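Local coordinates for RNA-induced transcriptional silencing complex protein tas3 (Schizosaccharomyces pombe, PDB 3D1D) that acts in the RNA interference pathway, important for heterochromatin formation and accurate chromosome segregation, as a core member of the RITS complex with Ago1 and Chp1, at residues S61-F66 / T103-S108; E36-V41 / S53-L58. All coordinates share one frame; numbering follows the deposited sequence.

Contact 1: residues S61-F66 / T103-S108; sequences SASEKF and TGKNLS
Phe66 meets Leu107 and Lys105 in two different ways, one over the face of its ring and the other at its edge, where the loop that follows helix 52-60 runs past the turn from helix 89-105 to helix 109-122 in this all-helical C-terminal part of Tas3. Leu107 crosses the aromatic side chain at about a right angle and sets CD1 over one face, 3.7 Å from the centroid of the Phe66 ring and 14° off the ring normal, a CH-pi contact displaced slightly toward the rim. Leu107 CB lies 3.9 Å from CE1 of Phe66. The first torsion of Phe66 (chi1 50°) places CG between the backbone N and the carbonyl carbon and brings the ring to Leu107. Lys105, extended beyond CG, passes near the ring plane, with its CD 4.0 Å from Phe66 CZ. An alanine in place of Phe66 would take away the ring and is likely to leave Leu107 CD1 and the methylenes of Lys105 without their aromatic partner. Asn106 leaves helical phi/psi with positive phi (65°), and so lets the chain turn to Leu107. Ser63 lies next to the approach of Lys105, while its hydroxyl is occupied by a hydrogen bond with the carbonyl oxygen of Phe60. Past the ring edge, the amine NZ of Lys105 lies 3.5 Å from the carbonyl oxygen of Ser61.

Contact 2: residues E36-V41 / S53-L58; sequences EALVKV and SQVLQL
Val41 and Leu58, like Leu38 and Val55, meet through branched aliphatic ends, with no aromatic ring or other flat group between them, so there are no faces or edges to match across this roughly antiparallel pair of consecutive helices. The amide of Gln54 is turned to the second subunit, where it hydrogen-bonds Lys100 and Thr103; Tyr99 of that subunit packs on Gln54 and Leu58. Helices 32-46 and 52-60 are joined by a short connection, and their segments approach to 10.0 Å between axes at an angle of 144°. On one flank, Val41 points its CG1, anti to the backbone N (chi1 172°), at Leu58, whose CD1 lies 3.7 Å away; CG2 of Val41 is a little farther from that same Leu58 methyl, at 4.2 Å. Val41 CG1 also lies 4.4 Å from CA of Val55. Ile50, in the connecting loop, packs on both Val41 and Leu58. Ala37 directs its CB toward the other helix, 4.5 Å from the carbonyl oxygen of Leu58. A second methyl-to-methyl pair sits to one side: CD1 of Leu38 is 4.0 Å from CG1 of Val55.

In the fold
Contact 2 is buried throughout and aliphatic in its side-chain contacts, joining two helices that follow one another in the chain. Contact 1, only partly buried, brings a loop against the end of helix 89-105, far along the sequence, and mixes an aromatic ring with a leucine methyl and a lysine chain whose amine lies toward backbone carbonyls. The two are in series, their centres about 15 Å apart, and they touch where CB of Ala62 comes within 4.1 Å of CB of Ala37. The second subunit of the assembly links them again: the glutamines of segment 53-58 bond to Thr103 of the second subunit, the residue that opens segment 103-108 there.

Contact 1: residues S61-F66 / T103-S108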
loop_
_atom_site.group_PDB
_atom_site.type_symbol
_atom_site.label_atom_id
_atom_site.label_comp_id
_atom_site.label_asym_id
_atom_site.label_seq_id
_atom_site.Cartn_x
_atom_site.Cartn_y
_atom_site.Cartn_z
ATOM N N SER B 61 7.422 2.686 -8.370
ATOM C CA SER B 61 8.643 2.909 -7.610
ATOM C C SER B 61 9.838 2.329 -8.361
ATOM O O SER B 61 10.977 2.731 -8.150
ATOM C CB SER B 61 8.523 2.282 -6.220
ATOM O OG SER B 61 8.165 0.917 -6.309
ATOM N N ALA B 62 9.562 1.393 -9.255
ATOM C CA ALA B 62 10.607 0.756 -10.048
ATOM C C ALA B 62 11.002 1.617 -11.255
ATOM O O ALA B 62 12.042 1.394 -11.885
ATOM C CB ALA B 62 10.128 -0.627 -10.518
ATOM N N SER B 63 10.166 2.594 -11.580
ATOM C CA SER B 63 10.432 3.473 -12.711
ATOM C C SER B 63 11.791 4.166 -12.570
ATOM O O SER B 63 12.342 4.246 -11.469
ATOM C CB SER B 63 9.335 4.530 -12.814
ATOM O OG SER B 63 9.405 5.423 -11.720
ATOM N N GLU B 64 12.337 4.655 -13.680
ATOM C CA GLU B 64 13.610 5.361 -13.625
ATOM C C GLU B 64 13.902 6.334 -14.751
ATOM O O GLU B 64 14.873 7.087 -14.679
ATOM C CB GLU B 64 14.764 4.375 -13.488
ATOM C CG GLU B 64 14.672 3.151 -14.328
ATOM C CD GLU B 64 15.473 2.036 -13.708
ATOM O OE1 GLU B 64 16.216 2.328 -12.737
ATOM O OE2 GLU B 64 15.367 0.883 -14.185
ATOM N N LYS B 65 13.062 6.331 -15.778
ATOM C CA LYS B 65 13.254 7.234 -16.905
ATOM C C LYS B 65 12.126 8.267 -17.017
ATOM O O LYS B 65 10.977 7.920 -17.300
ATOM C CB LYS B 65 13.335 6.442 -18.216
ATOM C CG LYS B 65 14.482 5.444 -18.319
ATOM C CD LYS B 65 14.401 4.706 -19.652
ATOM C CE LYS B 65 15.436 3.602 -19.770
ATOM N NZ LYS B 65 15.353 2.897 -21.082
ATOM N N PHE B 66 12.452 9.534 -16.790
ATOM C CA PHE B 66 11.462 10.596 -16.914
ATOM C C PHE B 66 12.095 11.965 -16.744
ATOM O O PHE B 66 13.109 12.103 -16.069
ATOM C CB PHE B 66 10.310 10.396 -15.910
ATOM C CG PHE B 66 10.758 10.144 -14.491
ATOM C CD1 PHE B 66 11.269 11.173 -13.707
ATOM C CD2 PHE B 66 10.678 8.866 -13.942
ATOM C CE1 PHE B 66 11.700 10.931 -12.397
ATOM C CE2 PHE B 66 11.106 8.614 -12.641
ATOM C CZ PHE B 66 11.620 9.652 -11.864
ATOM N N THR B 103 7.454 14.837 -6.053
ATOM C CA THR B 103 8.004 15.430 -4.850
ATOM C C THR B 103 9.287 14.775 -4.385
ATOM O O THR B 103 10.218 15.459 -3.930
ATOM C CB THR B 103 6.994 15.355 -3.727
ATOM O OG1 THR B 103 6.548 14.003 -3.596
ATOM C CG2 THR B 103 5.815 16.252 -4.038
ATOM N N GLY B 104 9.339 13.453 -4.506
ATOM C CA GLY B 104 10.513 12.723 -4.073
ATOM C C GLY B 104 11.633 12.547 -5.082
ATOM O O GLY B 104 12.790 12.368 -4.703
ATOM N N LYS B 105 11.303 12.604 -6.367
ATOM C CA LYS B 105 12.303 12.410 -7.406
ATOM C C LYS B 105 12.322 13.528 -8.426
ATOM O O LYS B 105 12.988 13.424 -9.452
ATOM C CB LYS B 105 12.075 11.075 -8.114
ATOM C CG LYS B 105 12.371 9.853 -7.275
ATOM C CD LYS B 105 11.951 8.612 -8.049
ATOM C CE LYS B 105 12.125 7.316 -7.252
ATOM N NZ LYS B 105 11.735 6.129 -8.075
ATOM N N ASN B 106 11.576 14.588 -8.156
ATOM C CA ASN B 106 11.551 15.727 -9.054
ATOM C C ASN B 106 10.971 15.466 -10.430
ATOM O O ASN B 106 11.287 16.186 -11.377
ATOM C CB ASN B 106 12.965 16.284 -9.196
ATOM C CG ASN B 106 13.384 17.098 -7.992
ATOM O OD1 ASN B 106 14.577 17.349 -7.774
ATOM N ND2 ASN B 106 12.397 17.540 -7.208
ATOM N N LEU B 107 10.130 14.444 -10.551
ATOM C CA LEU B 107 9.521 14.138 -11.839
ATOM C C LEU B 107 8.847 15.426 -12.329
ATOM O O LEU B 107 8.072 16.057 -11.604
ATOM C CB LEU B 107 8.513 12.990 -11.685
ATOM C CG LEU B 107 7.870 12.415 -12.955
ATOM C CD1 LEU B 107 7.653 10.925 -12.772
ATOM C CD2 LEU B 107 6.553 13.127 -13.259
ATOM N N SER B 108 9.177 15.835 -13.546
ATOM C CA SER B 108 8.622 17.058 -14.094
ATOM C C SER B 108 7.103 17.072 -13.978
ATOM O O SER B 108 6.427 16.128 -14.389
ATOM C CB SER B 108 9.045 17.223 -15.549
ATOM O OG SER B 108 8.360 18.309 -16.131
#

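Contact 2: residues E36-V41 / S53-L58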
loop_
_atom_site.group_PDB
_atom_site.type_symbol
_atom_site.label_atom_id
_atom_site.label_comp_id
_atom_site.label_asym_id
_atom_site.label_seq_id
_atom_site.Cartn_x
_atom_site.Cartn_y
_atom_site.Cartn_z
ATOM N N GLU B 36 8.364 -5.437 -15.578
ATOM C CA GLU B 36 8.969 -6.510 -14.810
ATOM C C GLU B 36 8.409 -6.485 -13.400
ATOM O O GLU B 36 8.408 -7.499 -12.709
ATOM C CB GLU B 36 10.484 -6.335 -14.753
ATOM C CG GLU B 36 11.186 -6.496 -16.090
ATOM C CD GLU B 36 12.699 -6.402 -15.964
ATOM O OE1 GLU B 36 13.220 -6.562 -14.834
ATOM O OE2 GLU B 36 13.368 -6.179 -16.999
ATOM N N ALA B 37 7.938 -5.314 -12.978
ATOM C CA ALA B 37 7.368 -5.145 -11.645
ATOM C C ALA B 37 5.924 -5.646 -11.595
ATOM O O ALA B 37 5.577 -6.471 -10.748
ATOM C CB ALA B 37 7.428 -3.679 -11.231
ATOM N N LEU B 38 5.087 -5.153 -12.506
ATOM C CA LEU B 38 3.683 -5.556 -12.548
ATOM C C LEU B 38 3.566 -7.067 -12.700
ATOM O O LEU B 38 2.704 -7.699 -12.090
ATOM C CB LEU B 38 2.955 -4.856 -13.701
ATOM C CG LEU B 38 1.471 -5.203 -13.884
ATOM C CD1 LEU B 38 0.694 -4.901 -12.618
ATOM C CD2 LEU B 38 0.907 -4.411 -15.040
ATOM N N VAL B 39 4.440 -7.646 -13.514
ATOM C CA VAL B 39 4.432 -9.085 -13.728
ATOM C C VAL B 39 4.696 -9.809 -12.406
ATOM O O VAL B 39 4.052 -10.816 -12.105
ATOM C CB VAL B 39 5.499 -9.487 -14.792
ATOM C CG1 VAL B 39 5.635 -11.009 -14.883
ATOM C CG2 VAL B 39 5.107 -8.912 -16.152
ATOM N N LYS B 40 5.622 -9.278 -11.610
ATOM C CA LYS B 40 5.972 -9.884 -10.325
ATOM C C LYS B 40 5.128 -9.428 -9.145
ATOM O O LYS B 40 5.316 -9.915 -8.035
ATOM C CB LYS B 40 7.440 -9.625 -9.972
ATOM C CG LYS B 40 8.456 -10.365 -10.821
ATOM C CD LYS B 40 9.835 -10.294 -10.175
ATOM C CE LYS B 40 10.946 -10.605 -11.167
ATOM N NZ LYS B 40 11.092 -9.525 -12.188
ATOM N N VAL B 41 4.202 -8.505 -9.368
ATOM C CA VAL B 41 3.370 -8.011 -8.273
ATOM C C VAL B 41 1.890 -8.352 -8.441
ATOM O O VAL B 41 1.173 -8.550 -7.456
ATOM C CB VAL B 41 3.526 -6.476 -8.124
ATOM C CG1 VAL B 41 2.533 -5.933 -7.126
ATOM C CG2 VAL B 41 4.938 -6.147 -7.679
ATOM N N SER B 53 -3.825 0.452 -4.941
ATOM C CA SER B 53 -2.971 1.565 -4.536
ATOM C C SER B 53 -1.556 1.048 -4.298
ATOM O O SER B 53 -0.571 1.686 -4.689
ATOM C CB SER B 53 -3.485 2.197 -3.244
ATOM O OG SER B 53 -4.871 2.480 -3.309
ATOM N N GLN B 54 -1.462 -0.109 -3.655
ATOM C CA GLN B 54 -0.167 -0.716 -3.370
ATOM C C GLN B 54 0.484 -1.186 -4.664
ATOM O O GLN B 54 1.700 -1.064 -4.836
ATOM C CB GLN B 54 -0.335 -1.877 -2.387
ATOM C CG GLN B 54 -0.758 -1.420 -1.004
ATOM C CD GLN B 54 -1.076 -2.573 -0.070
ATOM O OE1 GLN B 54 -1.899 -3.434 -0.391
ATOM N NE2 GLN B 54 -0.436 -2.592 1.099
ATOM N N VAL B 55 -0.328 -1.706 -5.584
ATOM C CA VAL B 55 0.207 -2.166 -6.865
ATOM C C VAL B 55 0.876 -0.988 -7.567
ATOM O O VAL B 55 1.998 -1.099 -8.048
ATOM C CB VAL B 55 -0.905 -2.732 -7.790
ATOM C CG1 VAL B 55 -0.308 -3.122 -9.155
ATOM C CG2 VAL B 55 -1.547 -3.936 -7.148
ATOM N N LEU B 56 0.175 0.140 -7.614
ATOM C CA LEU B 56 0.696 1.339 -8.250
ATOM C C LEU B 56 1.970 1.851 -7.597
ATOM O O LEU B 56 2.921 2.207 -8.289
ATOM C CB LEU B 56 -0.363 2.451 -8.258
ATOM C CG LEU B 56 -1.548 2.233 -9.205
ATOM C CD1 LEU B 56 -2.509 3.410 -9.101
ATOM C CD2 LEU B 56 -1.043 2.059 -10.630
ATOM N N GLN B 57 1.998 1.892 -6.270
ATOM C CA GLN B 57 3.185 2.375 -5.576
ATOM C C GLN B 57 4.379 1.454 -5.863
ATOM O O GLN B 57 5.482 1.922 -6.149
ATOM C CB GLN B 57 2.936 2.466 -4.065
ATOM C CG GLN B 57 4.124 3.041 -3.296
ATOM C CD GLN B 57 3.931 3.033 -1.785
ATOM O OE1 GLN B 57 2.931 3.549 -1.265
ATOM N NE2 GLN B 57 4.900 2.457 -1.068
ATOM N N LEU B 58 4.150 0.146 -5.804
ATOM C CA LEU B 58 5.208 -0.819 -6.064
ATOM C C LEU B 58 5.684 -0.776 -7.517
ATOM O O LEU B 58 6.886 -0.892 -7.766
ATOM C CB LEU B 58 4.735 -2.240 -5.737
ATOM C CG LEU B 58 4.399 -2.575 -4.285
ATOM C CD1 LEU B 58 3.910 -3.999 -4.224
ATOM C CD2 LEU B 58 5.614 -2.389 -3.387
#